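Local atomic coordinates of phosphate-binding protein (Xanthomonas axonopodis pv. citri, PDB entry 5UB3), a protein that probably acts as a periplasmic binding protein of the phosphonate-binding family, sensing a small anionic ligand and working as a receptor paired with a diguanylate cyclase. Residues A[23-26]-A[27-31]; A[106-109]-A[110-113]; A[44-47]-A[48-52]; A[53-57]-A[58-62]. All blocks are in the same frame, centred on the assembly; numbering follows the deposited sequence.

How the contacts relate
Following the chain from the N terminus, contact 1 comes first, near the C-terminal end of helix 14-28, the crossover helix between strands 4-8 and 39-42. Contact 3 then closes the turn from strand 39-42 into helix 48-56, and contact 4 closes the turn out of that helix toward strand 62-66. Contact 2 follows last, between strands 92-100 and 115-118. All four lie in series, none nested or crossing. Contacts 3 and 4 share helix 48-56 and touch, for instance through Met51 and Val60; contact 4 reaches contact 1 where Trp62 packs on Leu24 and Val28. Contact 2 stands apart, its centre about 47 Å from that of contact 1.

Contact 1: residues A[23-26]-A[27-31]; sequences PLLD and YVVPR
Leu24 and Val28 meet one turn apart near the C-terminal end of helix 14-28, the crossover helix of a beta-alpha-beta unit whose strands are 4-8 and 39-42. Leu24 CG lies 4.1 Å from Val28 CG2, and the same leucine sends CD1 to 4.1 Å from Tyr27 CD1 on the neighbouring ring. The next i to i+4 pair, Leu25 and Val29, repeats the spacing, with Leu25 CD1 at 3.9 Å from Val29 CG2. Both leucines hold CG opposite the backbone N (chi1 -179° in Leu24), which swings their branches beside the carbonyl and forward over the following turn. Underneath, backbone hydrogen bonds fix this spacing: Tyr27 N to Pro23 O, Val28 N to Leu24 O at 2.7 Å, and Val29 N to Leu25 O. The next position is Pro30, which has no N-H to give, and its CD sits 3.0 Å from Asp26 O instead.

Farther out, Leu24 and Val28 press on helix 222-235 through Leu232, while Leu25 and Val28 turn to Leu7 and Leu5 of strand 4-8. The hydroxyl of Tyr27 is hydrogen-bonded to Asp238, which probably steadies the far end of the ring. Arg31 folds back over that ring: its NE stands 3.4 Å above one face, displaced toward the rim, and Tyr27 CE2 lies over the centre of the guanidinium. The fold-back is secured by Arg31 NH1, which donates to a lone pair of Tyr27 O at 2.8 Å in the carbonyl plane.

Contact 2: residues A[106-109]-A[110-113]; sequences HSLS and QLRG
Gln110 reaches back along the chain to His106, and its OE1 accepts from His106 N at 2.6 Å, the shortest bond here. The N-H points almost straight at the oxygen (165°), although the donor stands above the amide's carbonyl plane rather than on a lone pair. Gln110 manages the reach with a chain extended beyond CG (chi2 170°). The amide is turned 81° from the imidazole, whose edge faces OE1, and His106 ND1 is held by the backbone of Pro104.

On the buried side, Leu108 O takes a hydrogen bond from Leu111 N at 2.9 Å. The two leucines bring their CD1 atoms to 4.2 Å from each other, and both rest on Leu134 of helix 124-136. This is the tightly packed part.

On the solvent side the His106-Gln110 bond is the firm exception; the bonds at Gln110 N and Arg112 N are looser. Gln110 N has two weak ones, to Ser107 O and to Ser107 OG at 3.4 Å, and Gln110 CG passes 3.5 Å from that same hydroxyl oxygen. Arg112 N makes another weak bond, to Ser109 O, while Arg112 NH1 is hydrogen-bonded to Gly154 O.

Bonds from residue i+3 back to residue i mark a short 3-10 segment, its middle bond sound and the outer two weak, within the connection between strands 92-100 and 115-118.

Contact 3: residues A[44-47]-A[48-52]; sequences MAPD and ARQMS
Asp47 is the N-cap of helix 48-56, and its side chain caps Gln50 N. Among the polar contacts, Asp47 OD1 accepts from Gln50 N at 2.8 Å in an almost straight bond (174°), met nearly along the axis of the carboxylate C-O. The carboxylate can fold over the first turn because CG sits between the backbone N and the carbonyl carbon (chi1 53°). The backbone of the same residue adds a second grip: Asp47 O receives Met51 N at 3.0 Å, the first i to i+4 bond of the helix. Outside the two segments, Ser122 OG hydrogen-bonds Ala48 N, so a hydroxyl from another loop serves a further N-H of this first turn.

The apolar contacts lie beside the cap. Ala45 CB is directed at the helix and sits 3.8 Å from Met51 CB, while the bent chain of Met51 returns its CE to 4.0 Å from the same methyl. Pro46 CD meets the aliphatic part of Gln50 at CG, 3.9 Å away and at an oblique crossing. Farther along, Met51 leans on Leu73 of helix 67-75, and Met44 is turned the other way, onto Pro14, His17, Tyr18 and Leu21 at helix 14-28.

A carboxylate at this end faces the positive end of the helix dipole, an arrangement that would favour its ionised form. Arg49 NE, 5.5 Å from Asp47 OD1, is not in contact but may add modestly to that effect.

Contact 4: residues A[53-57]-A[58-62]; sequences SYLRR and GRVDW
Tyr54 O, in the last turn of helix 48-56, accepts from Arg59 N at 2.8 Å, while Gly58 N donates to Leu55 O at 2.9 Å. This pair of bonds, with Gly58 at positive phi (74°), is a Schellman motif that ends the helix and turns the chain back.

Directly after the turn, Val60 faces the helix and divides its branches between two residues. Its CG2 lies 3.8 Å from Tyr54 CB and obliquely to the ring, and its CG1 is 3.8 Å from Leu55 CD2. That leucine methyl also stands 3.2 Å from Val60 O, a buried carbonyl oxygen that has no polar partner in the model.

The exposed flank belongs to the arginines. Arg57 holds the hydroxyl of Ser53 side-on, both NE and NH2 donating to OG, with OG close to the guanidinium plane; NE to Ser53 OG is 3.0 Å. This fixes the rotation of the Arg57 head. Arg59, its chain bent at chi2 (-69°), lays one face of its guanidinium over Arg57 CB. The two planes are 80° apart, with Arg57 NH1 and Arg59 NE 3.8 Å from each other, a close pair of like charges on the surface.

Beyond the turn, Asp61 forms a salt bridge to Arg217 and accepts from Val6 N, and Trp62 opens strand 62-66 beside strand 4-8. The Trp62 ring packs on Leu228 and Leu232 of helix 222-235, while Val60 touches Met51 and Tyr54 touches Ala45.

Contact 1: residues A[23-26]-A[27-31]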
loop_
_atom_site.group_PDB
_atom_site.type_symbol
_atom_site.label_atom_id
_atom_site.label_comp_id
_atom_site.label_asym_id
_atom_site.label_seq_id
_atom_site.Cartn_x
_atom_site.Cartn_y
_atom_site.Cartn_z
ATOM N N PRO A 23 -18.291 3.744 6.807
ATOM C CA PRO A 23 -19.399 3.905 5.842
ATOM C C PRO A 23 -19.619 2.720 4.889
ATOM O O PRO A 23 -20.760 2.277 4.715
ATOM C CB PRO A 23 -19.016 5.158 5.073
ATOM C CG PRO A 23 -18.158 5.934 6.018
ATOM C CD PRO A 23 -17.345 4.889 6.726
ATOM N N LEU A 24 -18.547 2.169 4.297
ATOM C CA LEU A 24 -18.753 1.043 3.371
ATOM C C LEU A 24 -19.151 -0.227 4.124
ATOM O O LEU A 24 -19.978 -1.014 3.612
ATOM C CB LEU A 24 -17.519 0.810 2.498
ATOM C CG LEU A 24 -17.644 -0.315 1.481
ATOM C CD1 LEU A 24 -18.763 0.028 0.493
ATOM C CD2 LEU A 24 -16.320 -0.596 0.761
ATOM N N LEU A 25 -18.597 -0.420 5.323
ATOM C CA LEU A 25 -18.981 -1.549 6.177
ATOM C C LEU A 25 -20.459 -1.461 6.481
ATOM O O LEU A 25 -21.144 -2.446 6.372
ATOM C CB LEU A 25 -18.193 -1.573 7.463
ATOM C CG LEU A 25 -18.430 -2.736 8.397
ATOM C CD1 LEU A 25 -17.887 -4.054 7.837
ATOM C CD2 LEU A 25 -17.871 -2.414 9.775
ATOM N N ASP A 26 -20.949 -0.267 6.807
ATOM C CA ASP A 26 -22.405 -0.036 7.034
ATOM C C ASP A 26 -23.261 -0.274 5.813
ATOM O O ASP A 26 -24.362 -0.743 5.947
ATOM C CB ASP A 26 -22.682 1.333 7.603
ATOM C CG ASP A 26 -22.153 1.476 9.026
ATOM O OD1 ASP A 26 -21.704 0.481 9.605
ATOM O OD2 ASP A 26 -22.171 2.563 9.569
ATOM N N TYR A 27 -22.726 -0.019 4.644
ATOM C CA TYR A 27 -23.382 -0.398 3.390
ATOM C C TYR A 27 -23.355 -1.932 3.167
ATOM O O TYR A 27 -24.380 -2.552 2.790
ATOM C CB TYR A 27 -22.726 0.363 2.241
ATOM C CG TYR A 27 -23.261 -0.040 0.921
ATOM C CD1 TYR A 27 -22.695 -1.115 0.240
ATOM C CD2 TYR A 27 -24.357 0.619 0.353
ATOM C CE1 TYR A 27 -23.195 -1.529 -0.978
ATOM C CE2 TYR A 27 -24.848 0.222 -0.881
ATOM C CZ TYR A 27 -24.260 -0.849 -1.537
ATOM O OH TYR A 27 -24.686 -1.311 -2.751
ATOM N N VAL A 28 -22.213 -2.561 3.438
ATOM C CA VAL A 28 -22.043 -3.997 3.129
ATOM C C VAL A 28 -22.893 -4.921 4.044
ATOM O O VAL A 28 -23.582 -5.840 3.582
ATOM C CB VAL A 28 -20.541 -4.353 3.209
ATOM C CG1 VAL A 28 -20.274 -5.828 3.309
ATOM C CG2 VAL A 28 -19.842 -3.742 1.990
ATOM N N VAL A 29 -22.833 -4.646 5.337
ATOM C CA VAL A 29 -23.362 -5.551 6.385
ATOM C C VAL A 29 -24.815 -5.930 6.167
ATOM O O VAL A 29 -25.136 -7.140 6.064
ATOM C CB VAL A 29 -23.040 -5.030 7.812
ATOM C CG1 VAL A 29 -23.846 -5.731 8.949
ATOM C CG2 VAL A 29 -21.563 -5.204 8.099
ATOM N N PRO A 30 -25.682 -4.936 6.009
ATOM C CA PRO A 30 -27.078 -5.341 5.758
ATOM C C PRO A 30 -27.251 -6.188 4.526
ATOM O O PRO A 30 -28.147 -7.039 4.479
ATOM C CB PRO A 30 -27.791 -4.030 5.541
ATOM C CG PRO A 30 -26.952 -3.001 6.205
ATOM C CD PRO A 30 -25.543 -3.488 6.224
ATOM N N ARG A 31 -26.398 -5.986 3.528
ATOM C CA ARG A 31 -26.520 -6.752 2.290
ATOM C C ARG A 31 -25.936 -8.147 2.335
ATOM O O ARG A 31 -25.966 -8.855 1.334
ATOM C CB ARG A 31 -25.948 -5.946 1.126
ATOM C CG ARG A 31 -26.821 -4.748 0.871
ATOM C CD ARG A 31 -26.064 -3.622 0.156
ATOM N NE ARG A 31 -26.993 -2.509 -0.144
ATOM C CZ ARG A 31 -27.327 -1.512 0.683
ATOM N NH1 ARG A 31 -26.842 -1.417 1.926
ATOM N NH2 ARG A 31 -28.178 -0.575 0.247
#

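Contact 2: residues A[106-109]-A[110-113]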
loop_
_atom_site.group_PDB
_atom_site.type_symbol
_atom_site.label_atom_id
_atom_site.label_comp_id
_atom_site.label_asym_id
_atom_site.label_seq_id
_atom_site.Cartn_x
_atom_site.Cartn_y
_atom_site.Cartn_z
ATOM N N HIS A 106 21.152 12.125 -10.829
ATOM C CA HIS A 106 20.302 12.104 -12.016
ATOM C C HIS A 106 19.677 10.770 -12.372
ATOM O O HIS A 106 18.833 10.731 -13.235
ATOM C CB HIS A 106 21.059 12.672 -13.214
ATOM C CG HIS A 106 21.262 14.135 -13.080
ATOM N ND1 HIS A 106 22.306 14.666 -12.342
ATOM C CD2 HIS A 106 20.484 15.177 -13.452
ATOM C CE1 HIS A 106 22.201 15.982 -12.331
ATOM N NE2 HIS A 106 21.095 16.315 -12.981
ATOM N N SER A 107 20.053 9.699 -11.685
ATOM C CA SER A 107 19.567 8.404 -12.065
ATOM C C SER A 107 19.536 7.570 -10.821
ATOM O O SER A 107 20.247 7.845 -9.870
ATOM C CB SER A 107 20.530 7.735 -13.071
ATOM O OG SER A 107 21.755 7.467 -12.436
ATOM N N LEU A 108 18.822 6.473 -10.891
ATOM C CA LEU A 108 18.861 5.492 -9.795
ATOM C C LEU A 108 20.255 5.011 -9.375
ATOM O O LEU A 108 20.547 4.867 -8.143
ATOM C CB LEU A 108 17.983 4.273 -10.146
ATOM C CG LEU A 108 17.661 3.422 -8.918
ATOM C CD1 LEU A 108 16.628 4.062 -7.991
ATOM C CD2 LEU A 108 17.262 2.055 -9.463
ATOM N N SER A 109 21.096 4.702 -10.367
ATOM C CA SER A 109 22.473 4.214 -10.106
ATOM C C SER A 109 23.247 5.168 -9.232
ATOM O O SER A 109 23.985 4.757 -8.350
ATOM C CB SER A 109 23.233 4.024 -11.438
ATOM O OG SER A 109 22.512 3.139 -12.343
ATOM N N GLN A 110 23.031 6.457 -9.421
ATOM C CA GLN A 110 23.692 7.491 -8.561
ATOM C C GLN A 110 23.156 7.619 -7.147
ATOM O O GLN A 110 23.621 8.491 -6.380
ATOM C CB GLN A 110 23.633 8.844 -9.252
ATOM C CG GLN A 110 24.414 8.845 -10.556
ATOM C CD GLN A 110 24.180 10.105 -11.377
ATOM O OE1 GLN A 110 23.555 11.043 -10.928
ATOM N NE2 GLN A 110 24.714 10.124 -12.591
ATOM N N LEU A 111 22.211 6.750 -6.759
ATOM C CA LEU A 111 21.883 6.606 -5.342
ATOM C C LEU A 111 23.049 6.099 -4.478
ATOM O O LEU A 111 23.049 6.331 -3.258
ATOM C CB LEU A 111 20.727 5.638 -5.108
ATOM C CG LEU A 111 19.418 6.279 -4.780
ATOM C CD1 LEU A 111 18.912 7.015 -6.030
ATOM C CD2 LEU A 111 18.476 5.168 -4.363
ATOM N N ARG A 112 24.024 5.422 -5.094
ATOM C CA ARG A 112 25.203 4.924 -4.369
ATOM C C ARG A 112 25.956 6.051 -3.721
ATOM O O ARG A 112 26.080 7.127 -4.273
ATOM C CB ARG A 112 26.048 3.995 -5.253
ATOM C CG ARG A 112 25.145 2.823 -5.713
ATOM C CD ARG A 112 25.813 1.515 -6.046
ATOM N NE ARG A 112 26.742 1.740 -7.127
ATOM C CZ ARG A 112 28.064 1.532 -7.098
ATOM N NH1 ARG A 112 28.721 1.009 -6.040
ATOM N NH2 ARG A 112 28.742 1.821 -8.196
ATOM N N GLY A 113 26.301 5.867 -2.463
ATOM C CA GLY A 113 26.758 6.968 -1.627
ATOM C C GLY A 113 25.753 7.878 -0.982
ATOM O O GLY A 113 26.129 8.741 -0.238
#

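Contact 3: residues A[44-47]-A[48-52]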
loop_
_atom_site.group_PDB
_atom_site.type_symbol
_atom_site.label_atom_id
_atom_site.label_comp_id
_atom_site.label_asym_id
_atom_site.label_seq_id
_atom_site.Cartn_x
_atom_site.Cartn_y
_atom_site.Cartn_z
ATOM N N MET A 44 -8.264 -2.456 12.772
ATOM C CA MET A 44 -7.110 -2.122 11.991
ATOM C C MET A 44 -5.895 -2.641 12.744
ATOM O O MET A 44 -5.999 -3.093 13.876
ATOM C CB MET A 44 -7.054 -0.613 11.785
ATOM C CG MET A 44 -8.085 -0.102 10.822
ATOM S SD MET A 44 -8.173 1.702 10.828
ATOM C CE MET A 44 -9.186 1.977 12.280
ATOM N N ALA A 45 -4.750 -2.661 12.085
ATOM C CA ALA A 45 -3.556 -3.142 12.764
ATOM C C ALA A 45 -2.431 -2.232 12.435
ATOM O O ALA A 45 -2.435 -1.668 11.389
ATOM C CB ALA A 45 -3.243 -4.582 12.371
ATOM N N PRO A 46 -1.458 -2.084 13.344
ATOM C CA PRO A 46 -0.314 -1.169 13.033
ATOM C C PRO A 46 0.607 -1.600 11.891
ATOM O O PRO A 46 1.270 -0.757 11.284
ATOM C CB PRO A 46 0.485 -1.099 14.367
ATOM C CG PRO A 46 -0.082 -2.167 15.272
ATOM C CD PRO A 46 -1.288 -2.826 14.611
ATOM N N ASP A 47 0.661 -2.879 11.564
ATOM C CA ASP A 47 1.594 -3.331 10.522
ATOM C C ASP A 47 1.124 -4.647 9.955
ATOM O O ASP A 47 0.156 -5.224 10.477
ATOM C CB ASP A 47 3.018 -3.426 11.056
ATOM C CG ASP A 47 3.099 -4.269 12.310
ATOM O OD1 ASP A 47 2.663 -5.429 12.307
ATOM O OD2 ASP A 47 3.534 -3.722 13.315
ATOM N N ALA A 48 1.796 -5.090 8.887
ATOM C CA ALA A 48 1.457 -6.313 8.144
ATOM C C ALA A 48 1.543 -7.578 8.996
ATOM O O ALA A 48 0.725 -8.520 8.874
ATOM C CB ALA A 48 2.339 -6.453 6.907
ATOM N N ARG A 49 2.536 -7.600 9.880
ATOM C CA ARG A 49 2.703 -8.730 10.753
ATOM C C ARG A 49 1.567 -8.929 11.712
ATOM O O ARG A 49 1.028 -10.029 11.817
ATOM C CB ARG A 49 3.989 -8.617 11.560
ATOM C CG ARG A 49 5.162 -8.989 10.719
ATOM C CD ARG A 49 6.231 -9.574 11.635
ATOM N NE ARG A 49 7.125 -8.553 12.109
ATOM C CZ ARG A 49 7.995 -8.751 13.101
ATOM N NH1 ARG A 49 8.039 -9.920 13.752
ATOM N NH2 ARG A 49 8.809 -7.763 13.465
ATOM N N GLN A 50 1.221 -7.865 12.429
ATOM C CA GLN A 50 0.008 -7.911 13.250
ATOM C C GLN A 50 -1.270 -8.219 12.490
ATOM O O GLN A 50 -2.187 -8.858 13.017
ATOM C CB GLN A 50 -0.152 -6.600 14.035
ATOM C CG GLN A 50 -1.176 -6.664 15.176
ATOM C CD GLN A 50 -0.798 -7.730 16.198
ATOM O OE1 GLN A 50 0.196 -7.585 16.882
ATOM N NE2 GLN A 50 -1.582 -8.816 16.282
ATOM N N MET A 51 -1.409 -7.629 11.318
ATOM C CA MET A 51 -2.645 -7.817 10.574
ATOM C C MET A 51 -2.725 -9.275 10.122
ATOM O O MET A 51 -3.789 -9.901 10.162
ATOM C CB MET A 51 -2.687 -6.906 9.372
ATOM C CG MET A 51 -3.973 -7.116 8.566
ATOM S SD MET A 51 -5.535 -6.967 9.455
ATOM C CE MET A 51 -5.765 -5.201 9.351
ATOM N N SER A 52 -1.567 -9.813 9.709
ATOM C CA SER A 52 -1.482 -11.239 9.382
ATOM C C SER A 52 -1.872 -12.095 10.558
ATOM O O SER A 52 -2.600 -13.058 10.375
ATOM C CB SER A 52 -0.136 -11.656 8.785
ATOM O OG SER A 52 -0.027 -13.082 8.725
#

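Contact 4: residues A[53-57]-A[58-62]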
loop_
_atom_site.group_PDB
_atom_site.type_symbol
_atom_site.label_atom_id
_atom_site.label_comp_id
_atom_site.label_asym_id
_atom_site.label_seq_id
_atom_site.Cartn_x
_atom_site.Cartn_y
_atom_site.Cartn_z
ATOM N N SER A 53 -1.423 -11.746 11.752
ATOM C CA SER A 53 -1.870 -12.460 12.947
ATOM C C SER A 53 -3.382 -12.402 13.179
ATOM O O SER A 53 -4.018 -13.442 13.419
ATOM C CB SER A 53 -1.112 -11.912 14.178
ATOM O OG SER A 53 -1.477 -12.651 15.310
ATOM N N TYR A 54 -3.964 -11.210 13.075
ATOM C CA TYR A 54 -5.419 -11.069 13.124
ATOM C C TYR A 54 -6.131 -11.904 12.099
ATOM O O TYR A 54 -7.119 -12.596 12.413
ATOM C CB TYR A 54 -5.878 -9.624 12.898
ATOM C CG TYR A 54 -5.633 -8.663 13.998
ATOM C CD1 TYR A 54 -5.467 -9.079 15.317
ATOM C CD2 TYR A 54 -5.606 -7.312 13.731
ATOM C CE1 TYR A 54 -5.279 -8.169 16.340
ATOM C CE2 TYR A 54 -5.401 -6.400 14.735
ATOM C CZ TYR A 54 -5.249 -6.844 16.051
ATOM O OH TYR A 54 -5.055 -5.963 17.059
ATOM N N LEU A 55 -5.665 -11.806 10.862
ATOM C CA LEU A 55 -6.299 -12.561 9.778
ATOM C C LEU A 55 -6.263 -14.036 10.057
ATOM O O LEU A 55 -7.297 -14.672 10.031
ATOM C CB LEU A 55 -5.619 -12.243 8.449
ATOM C CG LEU A 55 -6.016 -10.851 7.907
ATOM C CD1 LEU A 55 -5.008 -10.500 6.825
ATOM C CD2 LEU A 55 -7.445 -10.867 7.321
ATOM N N ARG A 56 -5.071 -14.547 10.376
ATOM C CA ARG A 56 -4.847 -15.978 10.663
ATOM C C ARG A 56 -5.721 -16.424 11.845
ATOM O O ARG A 56 -6.277 -17.491 11.831
ATOM C CB ARG A 56 -3.377 -16.276 10.919
ATOM C CG ARG A 56 -3.129 -17.707 11.388
ATOM C CD ARG A 56 -1.680 -18.087 11.295
ATOM N NE ARG A 56 -0.876 -17.133 12.091
ATOM C CZ ARG A 56 -0.212 -16.086 11.613
ATOM N NH1 ARG A 56 -0.194 -15.852 10.328
ATOM N NH2 ARG A 56 0.459 -15.258 12.454
ATOM N N ARG A 57 -5.895 -15.565 12.839
ATOM C CA ARG A 57 -6.738 -15.920 13.980
ATOM C C ARG A 57 -8.227 -15.634 13.785
ATOM O O ARG A 57 -9.002 -15.874 14.697
ATOM C CB ARG A 57 -6.207 -15.243 15.228
ATOM C CG ARG A 57 -4.858 -15.805 15.667
ATOM C CD ARG A 57 -4.437 -15.134 16.944
ATOM N NE ARG A 57 -3.862 -13.825 16.677
ATOM C CZ ARG A 57 -4.237 -12.688 17.231
ATOM N NH1 ARG A 57 -5.256 -12.644 18.073
ATOM N NH2 ARG A 57 -3.607 -11.570 16.891
ATOM N N GLY A 58 -8.633 -15.177 12.603
ATOM C CA GLY A 58 -10.066 -14.877 12.348
ATOM C C GLY A 58 -10.585 -13.612 13.016
ATOM O O GLY A 58 -11.764 -13.458 13.176
ATOM N N ARG A 59 -9.720 -12.682 13.374
ATOM C CA ARG A 59 -10.171 -11.444 14.004
ATOM C C ARG A 59 -10.473 -10.366 12.996
ATOM O O ARG A 59 -11.109 -9.394 13.346
ATOM C CB ARG A 59 -9.121 -10.887 14.983
ATOM C CG ARG A 59 -8.632 -11.922 16.002
ATOM C CD ARG A 59 -9.688 -12.310 16.997
ATOM N NE ARG A 59 -9.056 -13.151 18.060
ATOM C CZ ARG A 59 -8.958 -14.481 18.003
ATOM N NH1 ARG A 59 -9.474 -15.150 16.967
ATOM N NH2 ARG A 59 -8.360 -15.157 18.962
ATOM N N VAL A 60 -9.925 -10.489 11.800
ATOM C CA VAL A 60 -10.259 -9.647 10.710
ATOM C C VAL A 60 -10.629 -10.525 9.561
ATOM O O VAL A 60 -9.962 -11.510 9.236
ATOM C CB VAL A 60 -9.064 -8.761 10.343
ATOM C CG1 VAL A 60 -9.263 -8.040 9.012
ATOM C CG2 VAL A 60 -8.822 -7.752 11.485
ATOM N N ASP A 61 -11.667 -10.099 8.859
ATOM C CA ASP A 61 -12.161 -10.849 7.720
ATOM C C ASP A 61 -11.763 -10.318 6.375
ATOM O O ASP A 61 -11.608 -11.090 5.457
ATOM C CB ASP A 61 -13.634 -10.912 7.768
ATOM C CG ASP A 61 -14.140 -11.655 9.000
ATOM O OD1 ASP A 61 -13.769 -12.815 9.188
ATOM O OD2 ASP A 61 -14.906 -11.050 9.761
ATOM N N TRP A 62 -11.653 -9.007 6.249
ATOM C CA TRP A 62 -11.605 -8.351 4.974
ATOM C C TRP A 62 -10.769 -7.097 5.149
ATOM O O TRP A 62 -10.971 -6.357 6.105
ATOM C CB TRP A 62 -13.035 -8.061 4.524
ATOM C CG TRP A 62 -13.205 -6.994 3.483
ATOM C CD1 TRP A 62 -12.388 -6.705 2.415
ATOM C CD2 TRP A 62 -14.291 -6.086 3.400
ATOM N NE1 TRP A 62 -12.884 -5.638 1.695
ATOM C CE2 TRP A 62 -14.070 -5.256 2.254
ATOM C CE3 TRP A 62 -15.443 -5.890 4.167
ATOM C CZ2 TRP A 62 -14.929 -4.199 1.913
ATOM C CZ3 TRP A 62 -16.325 -4.848 3.791
ATOM C CH2 TRP A 62 -16.048 -4.023 2.687
#